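PDB 6IL9: fructuronate-tagaturonate epimerase UxaE from Cohnella laeviribosi in complex with 1 glycerol from Cohnella laeviribosi, which catalyses the epimerisation that interconverts fructuronate and tagaturonate, probably with help from the zinc ion bound in its TIM barrel. Local coordinates for residues A[29-34]-A[42-47]; A[79-84]-A[144-149]. All coordinates share one frame; numbering follows the deposited sequence.

Contact 1 (A[29-34]-A[42-47])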
ATOM      1  N   THR A  29     -34.015  -8.559  -4.262  1.00 40.12           N
ATOM      2  CA  THR A  29     -33.369  -7.580  -5.127  1.00 37.60           C
ATOM      3  C   THR A  29     -32.140  -8.187  -5.788  1.00 34.68           C
ATOM      4  O   THR A  29     -31.253  -8.700  -5.101  1.00 31.20           O
ATOM      5  CB  THR A  29     -32.961  -6.328  -4.347  1.00 36.67           C
ATOM      6  OG1 THR A  29     -34.103  -5.779  -3.680  1.00 33.81           O
ATOM      7  CG2 THR A  29     -32.372  -5.277  -5.296  1.00 32.20           C
ATOM      8  N   ARG A  30     -32.091  -8.106  -7.117  1.00 33.60           N
ATOM      9  CA  ARG A  30     -30.931  -8.493  -7.907  1.00 34.97           C
ATOM     10  C   ARG A  30     -30.115  -7.250  -8.246  1.00 29.92           C
ATOM     11  O   ARG A  30     -30.678  -6.200  -8.556  1.00 27.91           O
ATOM     12  CB  ARG A  30     -31.361  -9.193  -9.194  1.00 35.37           C
ATOM     13  CG  ARG A  30     -31.603 -10.680  -9.051  1.00 39.66           C
ATOM     14  CD  ARG A  30     -32.590 -11.162 -10.101  1.00 44.22           C
ATOM     15  NE  ARG A  30     -33.900 -10.539  -9.929  1.00 49.78           N
ATOM     16  CZ  ARG A  30     -34.501  -9.781 -10.842  1.00 49.47           C
ATOM     17  NH1 ARG A  30     -33.915  -9.546 -12.010  1.00 53.41           N
ATOM     18  NH2 ARG A  30     -35.696  -9.261 -10.586  1.00 48.78           N
ATOM     19  N   VAL A  31     -28.792  -7.363  -8.169  1.00 29.71           N
ATOM     20  CA  VAL A  31     -27.914  -6.238  -8.478  1.00 28.42           C
ATOM     21  C   VAL A  31     -26.767  -6.738  -9.344  1.00 29.28           C
ATOM     22  O   VAL A  31     -26.266  -7.853  -9.155  1.00 28.18           O
ATOM     23  CB  VAL A  31     -27.369  -5.557  -7.203  1.00 30.94           C
ATOM     24  CG1 VAL A  31     -28.469  -4.779  -6.495  1.00 32.63           C
ATOM     25  CG2 VAL A  31     -26.765  -6.587  -6.274  1.00 31.56           C
ATOM     26  N   GLN A  32     -26.358  -5.908 -10.303  1.00 25.02           N
ATOM     27  CA  GLN A  32     -25.185  -6.183 -11.121  1.00 22.46           C
ATOM     28  C   GLN A  32     -24.501  -4.861 -11.423  1.00 19.23           C
ATOM     29  O   GLN A  32     -25.047  -3.790 -11.163  1.00 19.22           O
ATOM     30  CB  GLN A  32     -25.558  -6.904 -12.418  1.00 23.34           C
ATOM     31  CG  GLN A  32     -26.385  -6.069 -13.368  1.00 26.02           C
ATOM     32  CD  GLN A  32     -26.900  -6.885 -14.535  1.00 31.25           C
ATOM     33  OE1 GLN A  32     -27.066  -8.103 -14.432  1.00 35.59           O
ATOM     34  NE2 GLN A  32     -27.143  -6.225 -15.657  1.00 30.55           N
ATOM     35  N   MET A  33     -23.286  -4.948 -11.970  1.00 17.65           N
ATOM     36  CA  MET A  33     -22.522  -3.780 -12.386  1.00 17.49           C
ATOM     37  C   MET A  33     -22.384  -3.770 -13.903  1.00 19.53           C
ATOM     38  O   MET A  33     -22.229  -4.822 -14.534  1.00 19.27           O
ATOM     39  CB  MET A  33     -21.128  -3.766 -11.742  1.00 16.57           C
ATOM     40  CG  MET A  33     -20.380  -2.455 -11.912  1.00 22.29           C
ATOM     41  SD  MET A  33     -18.793  -2.374 -11.008  1.00 21.68           S
ATOM     42  CE  MET A  33     -19.453  -2.970  -9.400  1.00 11.03           C
ATOM     43  N   ILE A  34     -22.446  -2.571 -14.483  1.00 18.04           N
ATOM     44  CA  ILE A  34     -22.358  -2.375 -15.916  1.00 18.43           C
ATOM     45  C   ILE A  34     -21.383  -1.239 -16.186  1.00 19.03           C
ATOM     46  O   ILE A  34     -20.956  -0.523 -15.280  1.00 18.97           O
ATOM     47  CB  ILE A  34     -23.730  -2.047 -16.548  1.00 18.76           C
ATOM     48  CG1 ILE A  34     -24.233  -0.702 -16.015  1.00 22.44           C
ATOM     49  CG2 ILE A  34     -24.731  -3.156 -16.263  1.00 19.88           C
ATOM     50  CD1 ILE A  34     -25.395  -0.114 -16.818  1.00 23.38           C
ATOM     51  N   LEU A  42     -24.180   0.603 -10.894  1.00 21.20           N
ATOM     52  CA  LEU A  42     -24.967  -0.508 -10.369  1.00 20.82           C
ATOM     53  C   LEU A  42     -26.350  -0.476 -11.002  1.00 22.50           C
ATOM     54  O   LEU A  42     -26.917   0.600 -11.212  1.00 27.75           O
ATOM     55  CB  LEU A  42     -25.131  -0.427  -8.849  1.00 24.56           C
ATOM     56  CG  LEU A  42     -23.966  -0.493  -7.879  1.00 28.03           C
ATOM     57  CD1 LEU A  42     -24.520  -0.470  -6.455  1.00 25.16           C
ATOM     58  CD2 LEU A  42     -23.148  -1.745  -8.135  1.00 28.03           C
ATOM     59  N   VAL A  43     -26.891  -1.657 -11.289  1.00 21.97           N
ATOM     60  CA  VAL A  43     -28.261  -1.821 -11.779  1.00 22.16           C
ATOM     61  C   VAL A  43     -28.979  -2.758 -10.825  1.00 25.66           C
ATOM     62  O   VAL A  43     -28.581  -3.921 -10.678  1.00 25.52           O
ATOM     63  CB  VAL A  43     -28.306  -2.374 -13.214  1.00 24.42           C
ATOM     64  CG1 VAL A  43     -29.746  -2.532 -13.677  1.00 28.48           C
ATOM     65  CG2 VAL A  43     -27.532  -1.479 -14.170  1.00 26.05           C
ATOM     66  N   ALA A  44     -30.044  -2.266 -10.197  1.00 26.34           N
ATOM     67  CA  ALA A  44     -30.833  -3.044  -9.253  1.00 24.93           C
ATOM     68  C   ALA A  44     -32.220  -3.317  -9.828  1.00 28.72           C
ATOM     69  O   ALA A  44     -32.770  -2.503 -10.576  1.00 27.77           O
ATOM     70  CB  ALA A  44     -30.951  -2.310  -7.916  1.00 26.31           C
ATOM     71  N   GLU A  45     -32.775  -4.479  -9.487  1.00 29.61           N
ATOM     72  CA  GLU A  45     -34.106  -4.852  -9.947  1.00 35.31           C
ATOM     73  C   GLU A  45     -34.685  -5.891  -8.997  1.00 37.06           C
ATOM     74  O   GLU A  45     -33.964  -6.762  -8.508  1.00 35.71           O
ATOM     75  CB  GLU A  45     -34.067  -5.397 -11.379  1.00 40.31           C
ATOM     76  CG  GLU A  45     -35.438  -5.625 -12.004  1.00 45.04           C
ATOM     77  CD  GLU A  45     -35.344  -6.036 -13.459  1.00 52.22           C
ATOM     78  OE1 GLU A  45     -36.317  -5.796 -14.211  1.00 55.04           O
ATOM     79  OE2 GLU A  45     -34.295  -6.593 -13.853  1.00 51.50           O
ATOM     80  N   GLY A  46     -35.990  -5.800  -8.748  1.00 38.84           N
ATOM     81  CA  GLY A  46     -36.637  -6.679  -7.793  1.00 36.46           C
ATOM     82  C   GLY A  46     -36.904  -5.982  -6.476  1.00 38.58           C
ATOM     83  O   GLY A  46     -35.988  -5.418  -5.871  1.00 38.03           O
ATOM     84  N   SER A  47     -38.153  -6.004  -6.020  1.00 40.37           N
ATOM     85  CA  SER A  47     -38.516  -5.275  -4.813  1.00 39.72           C
ATOM     86  C   SER A  47     -37.778  -5.834  -3.602  1.00 36.49           C
ATOM     87  O   SER A  47     -37.571  -7.044  -3.484  1.00 39.93           O
ATOM     88  CB  SER A  47     -40.027  -5.346  -4.588  1.00 42.41           C
ATOM     89  OG  SER A  47     -40.396  -4.607  -3.439  1.00 46.30           O
TER
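Arg30 and Glu45 run alongside each other in one direction, their guanidinium and carboxylate planes turned 36° apart. The salt bridge between them is long, NH1 of Arg30 lying 3.5 Å from OE2 of Glu45. The arginine chain bends at chi3 (-63°), which turns NE toward residue 45, and the carbonyl O of Glu45 sits above one face of the guanidinium, toward its rim. That same oxygen accepts a hydrogen bond from the backbone N of Arg30 at 2.7 Å. On this face of the sheet, Gln32 runs alongside Val43. Ile34, at the end of the segment, crosses Val43 at about a right angle, its CD1 3.7 Å from Val43 CG2. The two strands form an antiparallel beta hairpin, with Arg30-Glu45 and Gln32-Val43 as hydrogen-bonded pairs and Val31-Ala44 and Met33-Leu42 as non-hydrogen-bonded ones. The latter two pairs share the other face, where Val31 CG1 meets Ala44 CB at 3.8 Å and Met33 CE reaches Leu42 CD2 at 4.1 Å; helix 135-149 packs there through Phe147. Beyond the Arg30-Glu45 pair, Thr29 OG1 donates to the carbonyl O of Gly46 (2.9 Å) from above the carbonyl plane, and also bonds to Tyr51 N.

Contact 2 (A[79-84]-A[144-149]); sequences FPFTVP and YAVFQE
Phe79 and Phe147 form an edge-to-face pair, their centroids 5.5 Å apart and their planes at 63°. The edge belongs to Phe147: its CE1 stands over one face of the Phe79 ring, toward the rim, 4.0 Å from Phe79 CD2. With CG anti to the backbone N (chi1 -172°), Phe147 runs out alongside residues 79-82 rather than at them, and its CD1-CE1 edge is what meets the loop.

Further apolar packing adjoins this pair. Phe81 CZ meets Phe147 CD1 at 4.0 Å, and the methyl CG2 of Thr82 approaches the same CD1 at the edge of the Phe147 ring. Phe81 and Val146 run in opposite senses, with Phe81 CD1 4.1 Å from Val146 CG2, a methyl that also rests against Thr82 CA. The rim of the Phe81 ring faces the helix backbone, its CE1 lying 3.6 Å from the carbonyl O of Val146, near the ring plane. An alanine in place of Phe81 would probably open a gap beside Phe147 CD1 and Val146 CG2 and leave Phe147 freer to shift.

The hydrogen bonds that shape the turn lie within residues 79-84. Phe79 O accepts hydrogen bonds from both Thr82 N and Thr82 OG1, the hydroxyl at 2.6 Å and in the carbonyl plane, and this double grip ties Phe79 to the short turn that carries Phe81. Thr82 OG1 is bonded to Asn76 as well.

The 3-10 turn of residues 80-82, entered from helix 69-78, is thus packed by an aromatic cluster against helix 135-149, one of the helices flanking the TIM barrel.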
ATOM      1  N   PHE A  79     -23.959  -7.092   1.808  1.00 27.07           N
ATOM      2  CA  PHE A  79     -22.956  -8.016   1.286  1.00 25.09           C
ATOM      3  C   PHE A  79     -21.703  -7.890   2.139  1.00 23.64           C
ATOM      4  O   PHE A  79     -20.813  -7.076   1.852  1.00 24.18           O
ATOM      5  CB  PHE A  79     -22.673  -7.733  -0.187  1.00 23.41           C
ATOM      6  CG  PHE A  79     -23.887  -7.843  -1.059  1.00 24.56           C
ATOM      7  CD1 PHE A  79     -24.372  -9.084  -1.430  1.00 25.01           C
ATOM      8  CD2 PHE A  79     -24.554  -6.702  -1.492  1.00 23.90           C
ATOM      9  CE1 PHE A  79     -25.493  -9.192  -2.235  1.00 28.34           C
ATOM     10  CE2 PHE A  79     -25.681  -6.804  -2.297  1.00 28.15           C
ATOM     11  CZ  PHE A  79     -26.149  -8.055  -2.666  1.00 28.48           C
ATOM     12  N   PRO A  80     -21.602  -8.681   3.209  1.00 25.73           N
ATOM     13  CA  PRO A  80     -20.453  -8.545   4.116  1.00 23.79           C
ATOM     14  C   PRO A  80     -19.096  -8.722   3.445  1.00 22.22           C
ATOM     15  O   PRO A  80     -18.112  -8.149   3.930  1.00 23.14           O
ATOM     16  CB  PRO A  80     -20.719  -9.635   5.166  1.00 26.31           C
ATOM     17  CG  PRO A  80     -22.226  -9.755   5.176  1.00 28.27           C
ATOM     18  CD  PRO A  80     -22.635  -9.591   3.744  1.00 26.89           C
ATOM     19  N   PHE A  81     -19.000  -9.487   2.351  1.00 21.39           N
ATOM     20  CA  PHE A  81     -17.691  -9.651   1.719  1.00 20.16           C
ATOM     21  C   PHE A  81     -17.152  -8.345   1.136  1.00 20.64           C
ATOM     22  O   PHE A  81     -15.958  -8.281   0.819  1.00 19.04           O
ATOM     23  CB  PHE A  81     -17.735 -10.737   0.634  1.00 23.70           C
ATOM     24  CG  PHE A  81     -18.417 -10.310  -0.640  1.00 21.24           C
ATOM     25  CD1 PHE A  81     -17.682  -9.778  -1.698  1.00 21.32           C
ATOM     26  CD2 PHE A  81     -19.786 -10.456  -0.787  1.00 22.09           C
ATOM     27  CE1 PHE A  81     -18.303  -9.388  -2.869  1.00 23.06           C
ATOM     28  CE2 PHE A  81     -20.421 -10.060  -1.958  1.00 24.33           C
ATOM     29  CZ  PHE A  81     -19.681  -9.530  -3.003  1.00 25.02           C
ATOM     30  N   THR A  82     -17.982  -7.307   1.005  1.00 19.39           N
ATOM     31  CA  THR A  82     -17.521  -5.997   0.545  1.00 19.29           C
ATOM     32  C   THR A  82     -16.980  -5.120   1.668  1.00 18.45           C
ATOM     33  O   THR A  82     -16.568  -3.984   1.400  1.00 20.53           O
ATOM     34  CB  THR A  82     -18.648  -5.240  -0.184  1.00 18.69           C
ATOM     35  OG1 THR A  82     -19.715  -4.952   0.733  1.00 21.45           O
ATOM     36  CG2 THR A  82     -19.179  -6.065  -1.345  1.00 19.78           C
ATOM     37  N   VAL A  83     -16.968  -5.611   2.900  1.00 21.51           N
ATOM     38  CA  VAL A  83     -16.475  -4.874   4.064  1.00 18.20           C
ATOM     39  C   VAL A  83     -15.049  -5.329   4.345  1.00 17.69           C
ATOM     40  O   VAL A  83     -14.807  -6.543   4.384  1.00 19.33           O
ATOM     41  CB  VAL A  83     -17.363  -5.125   5.296  1.00 20.28           C
ATOM     42  CG1 VAL A  83     -16.815  -4.391   6.515  1.00 19.62           C
ATOM     43  CG2 VAL A  83     -18.808  -4.733   4.992  1.00 20.06           C
ATOM     44  N   PRO A  84     -14.094  -4.424   4.547  1.00 17.78           N
ATOM     45  CA  PRO A  84     -12.718  -4.860   4.829  1.00 17.86           C
ATOM     46  C   PRO A  84     -12.663  -5.720   6.084  1.00 20.28           C
ATOM     47  O   PRO A  84     -13.433  -5.520   7.025  1.00 19.01           O
ATOM     48  CB  PRO A  84     -11.953  -3.548   5.029  1.00 17.85           C
ATOM     49  CG  PRO A  84     -12.818  -2.477   4.419  1.00 24.59           C
ATOM     50  CD  PRO A  84     -14.230  -2.956   4.577  1.00 19.23           C
ATOM     51  N   TYR A 144     -16.057  -1.806  -4.257  1.00 18.34           N
ATOM     52  CA  TYR A 144     -16.691  -1.984  -5.554  1.00 17.20           C
ATOM     53  C   TYR A 144     -15.914  -2.966  -6.416  1.00 16.33           C
ATOM     54  O   TYR A 144     -16.503  -3.665  -7.251  1.00 17.55           O
ATOM     55  CB  TYR A 144     -16.828  -0.631  -6.243  1.00 19.03           C
ATOM     56  CG  TYR A 144     -18.019   0.183  -5.782  1.00 18.36           C
ATOM     57  CD1 TYR A 144     -19.309  -0.318  -5.899  1.00 18.69           C
ATOM     58  CD2 TYR A 144     -17.853   1.450  -5.248  1.00 17.28           C
ATOM     59  CE1 TYR A 144     -20.403   0.425  -5.494  1.00 20.93           C
ATOM     60  CE2 TYR A 144     -18.948   2.200  -4.828  1.00 18.13           C
ATOM     61  CZ  TYR A 144     -20.211   1.682  -4.965  1.00 20.65           C
ATOM     62  OH  TYR A 144     -21.292   2.439  -4.563  1.00 22.71           O
ATOM     63  N   ALA A 145     -14.596  -3.035  -6.229  1.00 14.65           N
ATOM     64  CA  ALA A 145     -13.784  -3.972  -6.991  1.00 16.58           C
ATOM     65  C   ALA A 145     -14.129  -5.417  -6.648  1.00 17.21           C
ATOM     66  O   ALA A 145     -14.282  -6.253  -7.546  1.00 18.04           O
ATOM     67  CB  ALA A 145     -12.303  -3.706  -6.740  1.00 15.83           C
ATOM     68  N   VAL A 146     -14.231  -5.745  -5.356  1.00 16.50           N
ATOM     69  CA  VAL A 146     -14.525  -7.144  -5.038  1.00 17.24           C
ATOM     70  C   VAL A 146     -15.955  -7.483  -5.431  1.00 16.90           C
ATOM     71  O   VAL A 146     -16.252  -8.633  -5.766  1.00 19.33           O
ATOM     72  CB  VAL A 146     -14.262  -7.484  -3.556  1.00 18.23           C
ATOM     73  CG1 VAL A 146     -12.795  -7.297  -3.220  1.00 18.65           C
ATOM     74  CG2 VAL A 146     -15.160  -6.671  -2.622  1.00 15.74           C
ATOM     75  N   PHE A 147     -16.857  -6.499  -5.411  1.00 18.75           N
ATOM     76  CA  PHE A 147     -18.218  -6.740  -5.881  1.00 20.34           C
ATOM     77  C   PHE A 147     -18.231  -7.000  -7.384  1.00 19.44           C
ATOM     78  O   PHE A 147     -18.835  -7.972  -7.853  1.00 19.38           O
ATOM     79  CB  PHE A 147     -19.109  -5.546  -5.516  1.00 18.36           C
ATOM     80  CG  PHE A 147     -20.585  -5.766  -5.775  1.00 20.85           C
ATOM     81  CD1 PHE A 147     -21.384  -6.407  -4.840  1.00 24.89           C
ATOM     82  CD2 PHE A 147     -21.164  -5.303  -6.944  1.00 23.51           C
ATOM     83  CE1 PHE A 147     -22.740  -6.602  -5.079  1.00 29.16           C
ATOM     84  CE2 PHE A 147     -22.522  -5.497  -7.190  1.00 27.85           C
ATOM     85  CZ  PHE A 147     -23.305  -6.143  -6.252  1.00 28.23           C
ATOM     86  N   GLN A 148     -17.538  -6.153  -8.149  1.00 17.18           N
ATOM     87  CA  GLN A 148     -17.460  -6.322  -9.597  1.00 19.37           C
ATOM     88  C   GLN A 148     -16.940  -7.699  -9.982  1.00 20.71           C
ATOM     89  O   GLN A 148     -17.442  -8.319 -10.928  1.00 19.94           O
ATOM     90  CB  GLN A 148     -16.561  -5.249 -10.193  1.00 19.50           C
ATOM     91  CG  GLN A 148     -16.371  -5.379 -11.693  1.00 20.19           C
ATOM     92  CD  GLN A 148     -15.468  -4.303 -12.248  1.00 18.92           C
ATOM     93  OE1 GLN A 148     -15.570  -3.134 -11.870  1.00 22.59           O
ATOM     94  NE2 GLN A 148     -14.584  -4.687 -13.151  1.00 21.21           N
ATOM     95  N   GLU A 149     -15.924  -8.183  -9.273  1.00 20.25           N
ATOM     96  CA  GLU A 149     -15.261  -9.436  -9.594  1.00 21.03           C
ATOM     97  C   GLU A 149     -15.816 -10.626  -8.832  1.00 22.20           C
ATOM     98  O   GLU A 149     -15.312 -11.744  -9.012  1.00 24.46           O
ATOM     99  CB  GLU A 149     -13.760  -9.318  -9.312  1.00 22.40           C
ATOM    100  CG  GLU A 149     -13.061  -8.273 -10.143  1.00 24.30           C
ATOM    101  CD  GLU A 149     -13.026  -8.634 -11.615  1.00 26.85           C
ATOM    102  OE1 GLU A 149     -12.991  -9.846 -11.935  1.00 29.08           O
ATOM    103  OE2 GLU A 149     -13.042  -7.704 -12.445  1.00 28.90           O
TER

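In the fold
Both segments of contact 1 precede those of contact 2 in the sequence, and the two centres lie about 15 Å apart, to one side of the middle of the molecule. Contact 1 belongs to the five-stranded antiparallel sheet near the N-terminus; contact 2 pairs the loop between helix 69-78 and the first barrel strand, 93-96, with helix 135-149 of the barrel. They meet through Phe147 and its helix: Val31 CG2 comes within 3.5 Å of Phe147 CZ, and Met33 CE within 3.8 Å of Phe147 CD2. Helix 135-149 therefore packs against both the hairpin and residues 79-82, joining the N-terminal sheet to the TIM barrel that holds the zinc.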